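Local coordinates for restriction endonuclease (Mycobacterium sp., PDB 4F0Q), which cleaves DNA that carries methylated cytosine, acting as a tetrameric, modification-dependent restriction endonuclease with magnesium bound in its nuclease domain, at residues F157-V162 / G174-C179; A283-T288 / T413-V418; I183-E188 / Q251-I256; D334-I339 / P349-G354. All blocks are in the same frame, centred on the assembly; numbering follows the deposited sequence.

How the contacts relate
Contacts 1 and 3 lie in the N-terminal part of the chain and share the long strand 175-193. Three residues separate them on that strand, and their centres are about 23 Å apart. Contact 4 belongs to the nuclease part, and its Asp334 binds the magnesium ion. Contact 2 crosses two helices, one of them in the same nuclease part. Contact 4 falls in the chain between the two segments of contact 2, with about 23 Å between the centres. The side chain of Leu414 in contact 2 is about 12 Å from the metal. Contacts 1 and 4 lie on opposite sides of the chain's centre, with centres about 40 Å apart. The centres of contacts 3 and 4 are about 30 Å apart.

Contact 1 of 4, residues F157-V162 / G174-C179; sequences FLFRAV and GHVEFC
Strands 157-161 and 175-179 run antiparallel, and their two faces carry very different side chains. Arg160 and Glu177 form a hydrogen-bonded pair on one face. The Arg160 N to Glu177 O and Glu177 N to Arg160 O bonds are both 2.9 Å. Arg160 CG sits in the crowded position between backbone N and carbonyl carbon (chi1 59°), and the chain is extended from there to NE. Glu177 CG is anti to its backbone N (chi1 171°). The two side chains lie alongside each other, pointing the same way. Arg160 NH2 makes a salt bridge to Glu177 OE2 at 3.2 Å. The oxygen lies in the guanidinium plane, but NH2 meets it from above the carboxylate plane. Cys179 SG comes within 3.5 Å of Arg160 NE. Val162 CG1 lies 3.3 Å from Glu177 OE1.

Phe157, Phe159 and Phe178 form an aromatic cluster. Phe178 CG is anti to its backbone N (chi1 -179°), so its ring reaches toward the other strand. Its edge meets Phe157 CD2 at CE1 (3.5 Å) and Phe159 CE1 at CD1 (3.5 Å). Both ring pairs are oblique.

The pair belongs to the large mixed sheet of the AspBHI-type N-terminal domain, of the PUA clan. Strand 85-89 pairs with the far edge of 157-161. Val219 touches Phe157 and Phe178, Leu29 touches Phe159, and Phe105 of strand 104-106 packs on Arg160 and Cys179.

Contact 2 of 4, residues A283-T288 / T413-V418; sequences AATLQT and TLAATV
Leu286 and Ala415 make the central touch between helices 281-292 and 411-425. Leu286 CB meets the Ala415 CB methyl at 4.1 Å, where the two backbones also come closest, with Leu286 CA 5.3 Å from Ala415 CA. Leu286 CG is anti to its backbone N (chi1 -178°). Its CD1 end meets the CD2 methyl of Leu414 from the side, at 4.2 Å. Thr285 approaches the same alanine with its methyl. Its CG2 is anti to the backbone N and lies 4.1 Å from Ala415 O. The same methyl is 4.4 Å from Val418 CG1.

Helix 411-425 belongs to the nuclease part, of the PD-(D/E)XK clan, and helix 281-292 crosses it. The axes of the two six-residue segments cross at 97° and pass 8.7 Å apart. The overlap is a small patch, with Ala415 at the crossing, its methyl letting Leu286 CB come close.

In the next shell, Thr285 OG1 is bonded to Ala281 O of its own helix, consistent with the rotation that presents the methyl. Leu289, one turn on, touches both Leu414 and Val418. Val307 of helix 297-314 packs on the same two residues, and Leu430 covers Val418. Thr413 packs on Lys345 of a second subunit.

The hydroxyls of Thr285, Thr288 and Thr417 bond back to their own helices. The contact between these segments thus rests on shape and on burial of apolar surface.

Contact 3 of 4, residues I183-E188 / Q251-I256; sequences IIERLE and QGRLAI
Ile256 lays its CG2 branch against the outer part of the Glu185 side chain, 3.9 Å from OE2 and 4.1 Å from CD. CG2 is anti to the backbone N of Ile256. The CG1 arm turns the other way, and its CD1 meets Ile183 CG2 at 4.4 Å. CD1 also lies over one face of the Arg253 guanidinium, toward its rim.

Arg253 bends at chi3 (61°), which brings the end of the chain to the strand. NH2 gives a short bond of 2.6 Å to Glu185 O. It lies in the carbonyl plane on a lone pair, although the N-H angle is only 139°. The same NH2 is 3.6 Å from Glu185 CG. Glu185 and Arg186 both face Asp207 of strand 200-210, a classic beta bulge in the long strand 175-193. The loop 252-256 follows helix 243-251, and Gly252 with positive phi ends the helical turn.

The Glu185 carboxylate is 5.0 Å from Arg253 NH2, measured at OE2, so the two charges are near but do not touch. It is held instead by salt bridges to Arg260 and to Arg313 of a second subunit. That Arg313 also bonds to Arg253 O, while Asn425 of the same neighbour takes the Arg253 N-H.

Contact 4 of 4, residues D334-I339 / P349-G354; sequences DFIGRI and PVVVLG. With MG (magnesium ion), chain E.
Backbone hydrogen bonds join the two strands in antiparallel register. Gly337 pairs with Val352 and Ile339 with Val350, each through two bonds. Val350 N points nearly along the C=O axis of Ile339, with an N-H angle of 179°. Near the metal the register slips. Gly354 O takes Asp334 N at 2.6 Å and Phe335 N at 3.2 Å, and the second donor lies well above the carbonyl plane. This is a classic beta bulge. Gly354 N returns a 2.7 Å bond to Phe335 O.

Asp334 OD2 holds the magnesium ion at 2.1 Å, and three waters, Gln355 OE1 and the carbonyl O of Ala356 complete the site. Asp334 OD1 makes a salt bridge with Arg326, which should steady the carboxylate. An acidic residue ahead of one hairpin strand and metal ligands toward the end of strand 347-357 are consistent with the PD-(D/E)XK core, with Gln355 where an acidic residue is usual. The bulge sets the main chain of Asp334 beside Gly354, next to Gln355.

The aromatic contact is a CH-pi one. Phe335 CG takes the crowded position between N and carbonyl carbon (chi1 60°), folding the ring over Gly354. Gly354 CA stands 3.5 Å from the ring centroid, almost on the normal.

Apolar contacts lie on both faces. Ile336 CD1 meets Leu353 CG at 3.8 Å. On the other face Ile339 CB touches Val350 CG2 at 3.6 Å, and Ile339 CG1 touches Val352 CG2 at 3.7 Å. Helix 297-314 packs on Phe335 and Ile339.

Contact 1 of 4, residues F157-V162 / G174-C179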
loop_
_atom_site.group_PDB
_atom_site.type_symbol
_atom_site.label_atom_id
_atom_site.label_comp_id
_atom_site.label_asym_id
_atom_site.label_seq_id
_atom_site.Cartn_x
_atom_site.Cartn_y
_atom_site.Cartn_z
ATOM N N PHE A 157 -16.732 20.070 21.716
ATOM C CA PHE A 157 -15.920 19.819 22.899
ATOM C C PHE A 157 -16.245 18.453 23.483
ATOM O O PHE A 157 -17.338 18.233 24.004
ATOM C CB PHE A 157 -16.147 20.911 23.947
ATOM C CG PHE A 157 -15.337 22.152 23.713
ATOM C CD1 PHE A 157 -15.469 22.871 22.537
ATOM C CD2 PHE A 157 -14.448 22.605 24.673
ATOM C CE1 PHE A 157 -14.723 24.013 22.320
ATOM C CE2 PHE A 157 -13.702 23.749 24.463
ATOM C CZ PHE A 157 -13.840 24.454 23.286
ATOM N N LEU A 158 -15.289 17.537 23.387
ATOM C CA LEU A 158 -15.505 16.166 23.825
ATOM C C LEU A 158 -15.185 15.974 25.303
ATOM O O LEU A 158 -14.193 16.491 25.809
ATOM C CB LEU A 158 -14.676 15.200 22.977
ATOM C CG LEU A 158 -14.915 15.292 21.468
ATOM C CD1 LEU A 158 -14.021 14.322 20.715
ATOM C CD2 LEU A 158 -16.379 15.041 21.142
ATOM N N PHE A 159 -16.047 15.229 25.987
ATOM C CA PHE A 159 -15.820 14.859 27.376
ATOM C C PHE A 159 -16.175 13.391 27.572
ATOM O O PHE A 159 -17.043 12.864 26.878
ATOM C CB PHE A 159 -16.664 15.724 28.315
ATOM C CG PHE A 159 -16.312 17.183 28.280
ATOM C CD1 PHE A 159 -15.315 17.688 29.098
ATOM C CD2 PHE A 159 -16.982 18.052 27.434
ATOM C CE1 PHE A 159 -14.989 19.029 29.070
ATOM C CE2 PHE A 159 -16.660 19.394 27.402
ATOM C CZ PHE A 159 -15.662 19.884 28.220
ATOM N N ARG A 160 -15.505 12.728 28.509
ATOM C CA ARG A 160 -15.870 11.348 28.830
ATOM C C ARG A 160 -15.831 11.051 30.328
ATOM O O ARG A 160 -14.866 11.382 31.011
ATOM C CB ARG A 160 -15.011 10.345 28.049
ATOM C CG ARG A 160 -13.516 10.456 28.292
ATOM C CD ARG A 160 -12.754 9.451 27.444
ATOM N NE ARG A 160 -11.310 9.658 27.501
ATOM C CZ ARG A 160 -10.426 8.933 26.823
ATOM N NH1 ARG A 160 -10.840 7.950 26.035
ATOM N NH2 ARG A 160 -9.130 9.188 26.930
ATOM N N ALA A 161 -16.893 10.429 30.829
ATOM C CA ALA A 161 -16.978 10.069 32.241
ATOM C C ALA A 161 -15.908 9.047 32.610
ATOM O O ALA A 161 -15.968 7.893 32.187
ATOM C CB ALA A 161 -18.362 9.532 32.568
ATOM N N VAL A 162 -14.928 9.478 33.398
ATOM C CA VAL A 162 -13.815 8.614 33.772
ATOM C C VAL A 162 -13.685 8.475 35.284
ATOM O O VAL A 162 -14.275 9.244 36.044
ATOM C CB VAL A 162 -12.481 9.136 33.208
ATOM C CG1 VAL A 162 -12.535 9.200 31.689
ATOM C CG2 VAL A 162 -12.153 10.500 33.797
ATOM N N GLY A 174 -18.846 11.118 39.063
ATOM C CA GLY A 174 -18.787 12.530 39.395
ATOM C C GLY A 174 -17.684 13.313 38.710
ATOM O O GLY A 174 -17.447 14.472 39.045
ATOM N N HIS A 175 -17.006 12.691 37.750
ATOM C CA HIS A 175 -15.898 13.352 37.066
ATOM C C HIS A 175 -15.890 13.103 35.560
ATOM O O HIS A 175 -16.191 12.003 35.099
ATOM C CB HIS A 175 -14.557 12.922 37.668
ATOM C CG HIS A 175 -14.392 13.293 39.109
ATOM N ND1 HIS A 175 -14.985 12.585 40.133
ATOM C CD2 HIS A 175 -13.699 14.296 39.698
ATOM C CE1 HIS A 175 -14.665 13.137 41.290
ATOM N NE2 HIS A 175 -13.885 14.177 41.054
ATOM N N VAL A 176 -15.537 14.135 34.801
ATOM C CA VAL A 176 -15.414 14.019 33.354
ATOM C C VAL A 176 -14.031 14.454 32.878
ATOM O O VAL A 176 -13.422 15.361 33.441
ATOM C CB VAL A 176 -16.495 14.838 32.614
ATOM C CG1 VAL A 176 -17.858 14.178 32.763
ATOM C CG2 VAL A 176 -16.523 16.274 33.122
ATOM N N GLU A 177 -13.543 13.793 31.835
ATOM C CA GLU A 177 -12.238 14.091 31.266
ATOM C C GLU A 177 -12.394 14.845 29.951
ATOM O O GLU A 177 -13.221 14.482 29.113
ATOM C CB GLU A 177 -11.457 12.797 31.032
ATOM C CG GLU A 177 -10.166 12.982 30.254
ATOM C CD GLU A 177 -9.542 11.667 29.834
ATOM O OE1 GLU A 177 -9.853 10.632 30.459
ATOM O OE2 GLU A 177 -8.744 11.666 28.874
ATOM N N PHE A 178 -11.595 15.896 29.784
ATOM C CA PHE A 178 -11.603 16.695 28.564
ATOM C C PHE A 178 -10.812 16.002 27.459
ATOM O O PHE A 178 -9.683 15.562 27.670
ATOM C CB PHE A 178 -11.036 18.089 28.841
ATOM C CG PHE A 178 -11.023 18.992 27.640
ATOM C CD1 PHE A 178 -12.207 19.422 27.065
ATOM C CD2 PHE A 178 -9.825 19.427 27.099
ATOM C CE1 PHE A 178 -12.197 20.256 25.963
ATOM C CE2 PHE A 178 -9.807 20.264 25.999
ATOM C CZ PHE A 178 -10.996 20.680 25.432
ATOM N N CYS A 179 -11.414 15.911 26.276
ATOM C CA CYS A 179 -10.824 15.169 25.167
ATOM C C CYS A 179 -10.566 16.044 23.944
ATOM O O CYS A 179 -10.272 15.536 22.861
ATOM C CB CYS A 179 -11.718 13.985 24.785
ATOM S SG CYS A 179 -11.934 12.761 26.099
HETATM O O HOH W 1 -15.311 9.821 38.463
#

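Contact 2 of 4, residues A283-T288 / T413-V418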
loop_
_atom_site.group_PDB
_atom_site.type_symbol
_atom_site.label_atom_id
_atom_site.label_comp_id
_atom_site.label_asym_id
_atom_site.label_seq_id
_atom_site.Cartn_x
_atom_site.Cartn_y
_atom_site.Cartn_z
ATOM N N ALA A 283 -14.035 -11.180 25.600
ATOM C CA ALA A 283 -13.162 -12.228 26.116
ATOM C C ALA A 283 -13.804 -13.597 25.925
ATOM O O ALA A 283 -13.168 -14.532 25.431
ATOM C CB ALA A 283 -12.854 -11.988 27.582
ATOM N N ALA A 284 -15.068 -13.706 26.322
ATOM C CA ALA A 284 -15.831 -14.935 26.149
ATOM C C ALA A 284 -15.964 -15.270 24.669
ATOM O O ALA A 284 -15.862 -16.434 24.272
ATOM C CB ALA A 284 -17.202 -14.800 26.789
ATOM N N THR A 285 -16.192 -14.239 23.859
ATOM C CA THR A 285 -16.274 -14.399 22.412
ATOM C C THR A 285 -14.980 -14.985 21.863
ATOM O O THR A 285 -15.001 -15.925 21.069
ATOM C CB THR A 285 -16.557 -13.056 21.713
ATOM O OG1 THR A 285 -17.842 -12.567 22.117
ATOM C CG2 THR A 285 -16.542 -13.227 20.202
ATOM N N LEU A 286 -13.855 -14.430 22.303
ATOM C CA LEU A 286 -12.545 -14.898 21.867
ATOM C C LEU A 286 -12.287 -16.336 22.303
ATOM O O LEU A 286 -11.712 -17.125 21.553
ATOM C CB LEU A 286 -11.443 -13.985 22.403
ATOM C CG LEU A 286 -10.025 -14.345 21.963
ATOM C CD1 LEU A 286 -9.905 -14.290 20.446
ATOM C CD2 LEU A 286 -9.017 -13.420 22.620
ATOM N N GLN A 287 -12.709 -16.671 23.518
ATOM C CA GLN A 287 -12.570 -18.035 24.017
ATOM C C GLN A 287 -13.372 -19.004 23.156
ATOM O O GLN A 287 -12.893 -20.087 22.809
ATOM C CB GLN A 287 -13.008 -18.126 25.479
ATOM C CG GLN A 287 -12.070 -17.418 26.440
ATOM C CD GLN A 287 -10.646 -17.929 26.338
ATOM O OE1 GLN A 287 -9.698 -17.148 26.255
ATOM N NE2 GLN A 287 -10.488 -19.246 26.345
ATOM N N THR A 288 -14.590 -18.601 22.806
ATOM C CA THR A 288 -15.431 -19.393 21.919
ATOM C C THR A 288 -14.747 -19.588 20.569
ATOM O O THR A 288 -14.724 -20.693 20.028
ATOM C CB THR A 288 -16.803 -18.728 21.702
ATOM O OG1 THR A 288 -17.439 -18.513 22.967
ATOM C CG2 THR A 288 -17.692 -19.608 20.838
ATOM N N THR A 413 -9.056 -7.252 18.846
ATOM C CA THR A 413 -9.568 -6.725 17.588
ATOM C C THR A 413 -10.435 -7.760 16.882
ATOM O O THR A 413 -11.505 -7.437 16.363
ATOM C CB THR A 413 -8.421 -6.298 16.652
ATOM O OG1 THR A 413 -7.560 -5.381 17.336
ATOM C CG2 THR A 413 -8.972 -5.633 15.400
ATOM N N LEU A 414 -9.970 -9.006 16.872
ATOM C CA LEU A 414 -10.715 -10.105 16.267
ATOM C C LEU A 414 -12.063 -10.307 16.948
ATOM O O LEU A 414 -13.083 -10.451 16.282
ATOM C CB LEU A 414 -9.906 -11.403 16.326
ATOM C CG LEU A 414 -10.652 -12.679 15.928
ATOM C CD1 LEU A 414 -11.020 -12.658 14.452
ATOM C CD2 LEU A 414 -9.827 -13.912 16.261
ATOM N N ALA A 415 -12.057 -10.315 18.278
ATOM C CA ALA A 415 -13.278 -10.516 19.051
ATOM C C ALA A 415 -14.278 -9.387 18.824
ATOM O O ALA A 415 -15.463 -9.635 18.590
ATOM C CB ALA A 415 -12.952 -10.646 20.529
ATOM N N ALA A 416 -13.793 -8.150 18.892
ATOM C CA ALA A 416 -14.640 -6.980 18.684
ATOM C C ALA A 416 -15.245 -6.971 17.281
ATOM O O ALA A 416 -16.450 -6.750 17.109
ATOM C CB ALA A 416 -13.850 -5.702 18.931
ATOM N N THR A 417 -14.399 -7.220 16.286
ATOM C CA THR A 417 -14.829 -7.238 14.893
ATOM C C THR A 417 -15.867 -8.325 14.652
ATOM O O THR A 417 -16.902 -8.078 14.040
ATOM C CB THR A 417 -13.643 -7.460 13.936
ATOM O OG1 THR A 417 -12.625 -6.485 14.197
ATOM C CG2 THR A 417 -14.095 -7.346 12.489
ATOM N N VAL A 418 -15.584 -9.529 15.142
ATOM C CA VAL A 418 -16.496 -10.658 14.997
ATOM C C VAL A 418 -17.840 -10.377 15.665
ATOM O O VAL A 418 -18.895 -10.657 15.095
ATOM C CB VAL A 418 -15.878 -11.960 15.561
ATOM C CG1 VAL A 418 -16.952 -12.997 15.836
ATOM C CG2 VAL A 418 -14.836 -12.512 14.599
#

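Contact 3 of 4, residues I183-E188 / Q251-I256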
loop_
_atom_site.group_PDB
_atom_site.type_symbol
_atom_site.label_atom_id
_atom_site.label_comp_id
_atom_site.label_asym_id
_atom_site.label_seq_id
_atom_site.Cartn_x
_atom_site.Cartn_y
_atom_site.Cartn_z
ATOM N N ILE A 183 -13.779 18.485 14.990
ATOM C CA ILE A 183 -14.493 18.840 13.772
ATOM C C ILE A 183 -15.194 17.596 13.244
ATOM O O ILE A 183 -14.612 16.513 13.231
ATOM C CB ILE A 183 -13.527 19.343 12.681
ATOM C CG1 ILE A 183 -12.638 20.462 13.222
ATOM C CG2 ILE A 183 -14.295 19.811 11.454
ATOM C CD1 ILE A 183 -11.664 21.004 12.204
ATOM N N ILE A 184 -16.442 17.745 12.815
ATOM C CA ILE A 184 -17.144 16.639 12.183
ATOM C C ILE A 184 -16.526 16.365 10.817
ATOM O O ILE A 184 -16.831 17.044 9.835
ATOM C CB ILE A 184 -18.651 16.926 12.026
ATOM C CG1 ILE A 184 -19.286 17.177 13.394
ATOM C CG2 ILE A 184 -19.347 15.767 11.327
ATOM C CD1 ILE A 184 -20.780 17.398 13.341
ATOM N N GLU A 185 -15.643 15.374 10.765
ATOM C CA GLU A 185 -14.972 15.022 9.520
ATOM C C GLU A 185 -15.898 14.220 8.618
ATOM O O GLU A 185 -15.898 14.397 7.398
ATOM C CB GLU A 185 -13.689 14.238 9.792
ATOM C CG GLU A 185 -12.900 13.908 8.536
ATOM C CD GLU A 185 -11.652 13.100 8.825
ATOM O OE1 GLU A 185 -11.595 12.452 9.891
ATOM O OE2 GLU A 185 -10.726 13.120 7.988
ATOM N N ARG A 186 -16.689 13.337 9.216
ATOM C CA ARG A 186 -17.649 12.560 8.439
ATOM C C ARG A 186 -18.912 12.257 9.241
ATOM O O ARG A 186 -18.864 12.115 10.459
ATOM C CB ARG A 186 -17.007 11.268 7.923
ATOM C CG ARG A 186 -17.804 10.568 6.833
ATOM C CD ARG A 186 -16.989 9.484 6.143
ATOM N NE ARG A 186 -16.623 8.403 7.052
ATOM C CZ ARG A 186 -16.029 7.276 6.670
ATOM N NH1 ARG A 186 -15.736 7.080 5.392
ATOM N NH2 ARG A 186 -15.730 6.344 7.566
ATOM N N LEU A 187 -20.045 12.182 8.551
ATOM C CA LEU A 187 -21.309 11.817 9.180
ATOM C C LEU A 187 -22.068 10.877 8.254
ATOM O O LEU A 187 -22.465 11.265 7.156
ATOM C CB LEU A 187 -22.145 13.065 9.486
ATOM C CG LEU A 187 -23.371 12.903 10.394
ATOM C CD1 LEU A 187 -23.625 14.183 11.172
ATOM C CD2 LEU A 187 -24.616 12.516 9.603
ATOM N N GLU A 188 -22.272 9.642 8.699
ATOM C CA GLU A 188 -22.899 8.633 7.854
ATOM C C GLU A 188 -24.028 7.871 8.541
ATOM O O GLU A 188 -24.163 7.897 9.764
ATOM C CB GLU A 188 -21.846 7.656 7.323
ATOM C CG GLU A 188 -20.920 7.099 8.387
ATOM C CD GLU A 188 -19.730 6.367 7.797
ATOM O OE1 GLU A 188 -18.778 6.073 8.551
ATOM O OE2 GLU A 188 -19.747 6.085 6.580
ATOM N N GLN A 251 -9.448 27.496 5.415
ATOM C CA GLN A 251 -9.281 26.565 4.300
ATOM C C GLN A 251 -10.448 25.598 4.100
ATOM O O GLN A 251 -10.858 25.338 2.969
ATOM C CB GLN A 251 -7.978 25.779 4.461
ATOM C CG GLN A 251 -6.735 26.650 4.509
ATOM C CD GLN A 251 -5.463 25.845 4.682
ATOM O OE1 GLN A 251 -4.364 26.397 4.716
ATOM N NE2 GLN A 251 -5.606 24.528 4.794
ATOM N N GLY A 252 -10.972 25.055 5.194
ATOM C CA GLY A 252 -12.064 24.103 5.112
ATOM C C GLY A 252 -11.592 22.668 5.233
ATOM O O GLY A 252 -10.776 22.348 6.095
ATOM N N ARG A 253 -12.101 21.801 4.361
ATOM C CA ARG A 253 -11.753 20.383 4.394
ATOM C C ARG A 253 -10.290 20.133 4.044
ATOM O O ARG A 253 -9.740 19.078 4.356
ATOM C CB ARG A 253 -12.653 19.582 3.449
ATOM C CG ARG A 253 -14.134 19.700 3.751
ATOM C CD ARG A 253 -14.876 18.448 3.319
ATOM N NE ARG A 253 -14.386 17.266 4.026
ATOM C CZ ARG A 253 -14.822 16.878 5.220
ATOM N NH1 ARG A 253 -15.760 17.578 5.845
ATOM N NH2 ARG A 253 -14.320 15.792 5.791
ATOM N N LEU A 254 -9.664 21.108 3.394
ATOM C CA LEU A 254 -8.267 20.995 2.995
ATOM C C LEU A 254 -7.334 21.023 4.203
ATOM O O LEU A 254 -6.229 20.479 4.159
ATOM C CB LEU A 254 -7.893 22.114 2.019
ATOM C CG LEU A 254 -8.229 21.929 0.534
ATOM C CD1 LEU A 254 -9.730 21.831 0.289
ATOM C CD2 LEU A 254 -7.630 23.064 -0.282
ATOM N N ALA A 255 -7.786 21.656 5.280
ATOM C CA ALA A 255 -6.975 21.800 6.484
ATOM C C ALA A 255 -7.038 20.560 7.370
ATOM O O ALA A 255 -6.086 20.253 8.085
ATOM C CB ALA A 255 -7.410 23.029 7.267
ATOM N N ILE A 256 -8.163 19.854 7.312
ATOM C CA ILE A 256 -8.409 18.686 8.161
ATOM C C ILE A 256 -7.311 17.599 8.169
ATOM O O ILE A 256 -6.954 17.103 9.238
ATOM C CB ILE A 256 -9.795 18.054 7.876
ATOM C CG1 ILE A 256 -10.892 19.116 7.985
ATOM C CG2 ILE A 256 -10.072 16.904 8.830
ATOM C CD1 ILE A 256 -12.289 18.576 7.783
#

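Contact 4 of 4, residues D334-I339 / P349-G354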
loop_
_atom_site.group_PDB
_atom_site.type_symbol
_atom_site.label_atom_id
_atom_site.label_comp_id
_atom_site.label_asym_id
_atom_site.label_seq_id
_atom_site.Cartn_x
_atom_site.Cartn_y
_atom_site.Cartn_z
ATOM N N ASP A 334 -2.471 -17.435 3.702
ATOM C CA ASP A 334 -3.712 -18.174 3.910
ATOM C C ASP A 334 -4.865 -17.663 3.048
ATOM O O ASP A 334 -5.762 -18.427 2.692
ATOM C CB ASP A 334 -4.104 -18.157 5.389
ATOM C CG ASP A 334 -3.159 -18.974 6.250
ATOM O OD1 ASP A 334 -2.011 -19.203 5.819
ATOM O OD2 ASP A 334 -3.563 -19.387 7.357
ATOM N N PHE A 335 -4.846 -16.376 2.717
ATOM C CA PHE A 335 -5.867 -15.813 1.835
ATOM C C PHE A 335 -5.403 -14.563 1.090
ATOM O O PHE A 335 -4.447 -13.902 1.492
ATOM C CB PHE A 335 -7.176 -15.547 2.592
ATOM C CG PHE A 335 -7.042 -14.581 3.736
ATOM C CD1 PHE A 335 -6.755 -15.035 5.013
ATOM C CD2 PHE A 335 -7.227 -13.222 3.541
ATOM C CE1 PHE A 335 -6.640 -14.151 6.070
ATOM C CE2 PHE A 335 -7.113 -12.333 4.594
ATOM C CZ PHE A 335 -6.819 -12.799 5.861
ATOM N N ILE A 336 -6.093 -14.257 -0.003
ATOM C CA ILE A 336 -5.756 -13.120 -0.850
ATOM C C ILE A 336 -6.961 -12.197 -1.007
ATOM O O ILE A 336 -8.090 -12.661 -1.175
ATOM C CB ILE A 336 -5.285 -13.588 -2.247
ATOM C CG1 ILE A 336 -4.032 -14.455 -2.126
ATOM C CG2 ILE A 336 -5.003 -12.400 -3.154
ATOM C CD1 ILE A 336 -2.826 -13.709 -1.604
ATOM N N GLY A 337 -6.708 -10.892 -0.930
ATOM C CA GLY A 337 -7.722 -9.882 -1.171
ATOM C C GLY A 337 -7.134 -8.719 -1.949
ATOM O O GLY A 337 -6.003 -8.800 -2.430
ATOM N N ARG A 338 -7.889 -7.633 -2.075
ATOM C CA ARG A 338 -7.419 -6.474 -2.827
ATOM C C ARG A 338 -8.067 -5.178 -2.356
ATOM O O ARG A 338 -9.266 -5.138 -2.078
ATOM C CB ARG A 338 -7.681 -6.666 -4.323
ATOM C CG ARG A 338 -7.056 -5.596 -5.203
ATOM C CD ARG A 338 -7.529 -5.709 -6.643
ATOM N NE ARG A 338 -8.938 -5.352 -6.783
ATOM C CZ ARG A 338 -9.583 -5.298 -7.944
ATOM N NH1 ARG A 338 -8.947 -5.580 -9.072
ATOM N NH2 ARG A 338 -10.865 -4.962 -7.977
ATOM N N ILE A 339 -7.271 -4.119 -2.272
ATOM C CA ILE A 339 -7.792 -2.803 -1.923
ATOM C C ILE A 339 -7.573 -1.828 -3.073
ATOM O O ILE A 339 -6.482 -1.757 -3.633
ATOM C CB ILE A 339 -7.122 -2.242 -0.653
ATOM C CG1 ILE A 339 -7.335 -3.187 0.529
ATOM C CG2 ILE A 339 -7.661 -0.856 -0.325
ATOM C CD1 ILE A 339 -6.686 -2.711 1.802
ATOM N N PRO A 349 -4.742 -0.746 -7.713
ATOM C CA PRO A 349 -5.007 -1.954 -6.928
ATOM C C PRO A 349 -3.795 -2.413 -6.120
ATOM O O PRO A 349 -2.716 -2.619 -6.678
ATOM C CB PRO A 349 -5.353 -2.991 -8.000
ATOM C CG PRO A 349 -4.596 -2.544 -9.201
ATOM C CD PRO A 349 -4.555 -1.042 -9.144
ATOM N N VAL A 350 -3.976 -2.558 -4.812
ATOM C CA VAL A 350 -2.942 -3.126 -3.957
ATOM C C VAL A 350 -3.369 -4.501 -3.448
ATOM O O VAL A 350 -4.470 -4.671 -2.911
ATOM C CB VAL A 350 -2.563 -2.188 -2.783
ATOM C CG1 VAL A 350 -1.826 -0.962 -3.300
ATOM C CG2 VAL A 350 -3.789 -1.776 -1.994
ATOM N N VAL A 351 -2.495 -5.484 -3.640
ATOM C CA VAL A 351 -2.795 -6.866 -3.288
ATOM C C VAL A 351 -2.609 -7.112 -1.794
ATOM O O VAL A 351 -1.594 -6.728 -1.208
ATOM C CB VAL A 351 -1.921 -7.849 -4.090
ATOM C CG1 VAL A 351 -2.305 -9.287 -3.779
ATOM C CG2 VAL A 351 -2.051 -7.572 -5.578
ATOM N N VAL A 352 -3.602 -7.751 -1.185
ATOM C CA VAL A 352 -3.564 -8.045 0.240
ATOM C C VAL A 352 -3.275 -9.521 0.488
ATOM O O VAL A 352 -4.034 -10.394 0.070
ATOM C CB VAL A 352 -4.890 -7.672 0.926
ATOM C CG1 VAL A 352 -4.826 -7.988 2.412
ATOM C CG2 VAL A 352 -5.208 -6.203 0.702
ATOM N N LEU A 353 -2.167 -9.792 1.167
ATOM C CA LEU A 353 -1.813 -11.152 1.543
ATOM C C LEU A 353 -2.222 -11.407 2.988
ATOM O O LEU A 353 -1.799 -10.695 3.900
ATOM C CB LEU A 353 -0.312 -11.396 1.359
ATOM C CG LEU A 353 0.163 -11.885 -0.013
ATOM C CD1 LEU A 353 -0.208 -10.908 -1.119
ATOM C CD2 LEU A 353 1.664 -12.131 -0.001
ATOM N N GLY A 354 -3.052 -12.421 3.190
ATOM C CA GLY A 354 -3.562 -12.724 4.512
ATOM C C GLY A 354 -2.947 -13.958 5.136
ATOM O O GLY A 354 -2.586 -14.908 4.443
HETATM MG MG MG E . -2.281 -19.834 8.912
HETATM O O HOH W 2 -3.989 -21.027 8.876
HETATM O O HOH W 3 -1.645 -20.942 10.559
HETATM O O HOH W 4 -1.103 -20.645 7.358
#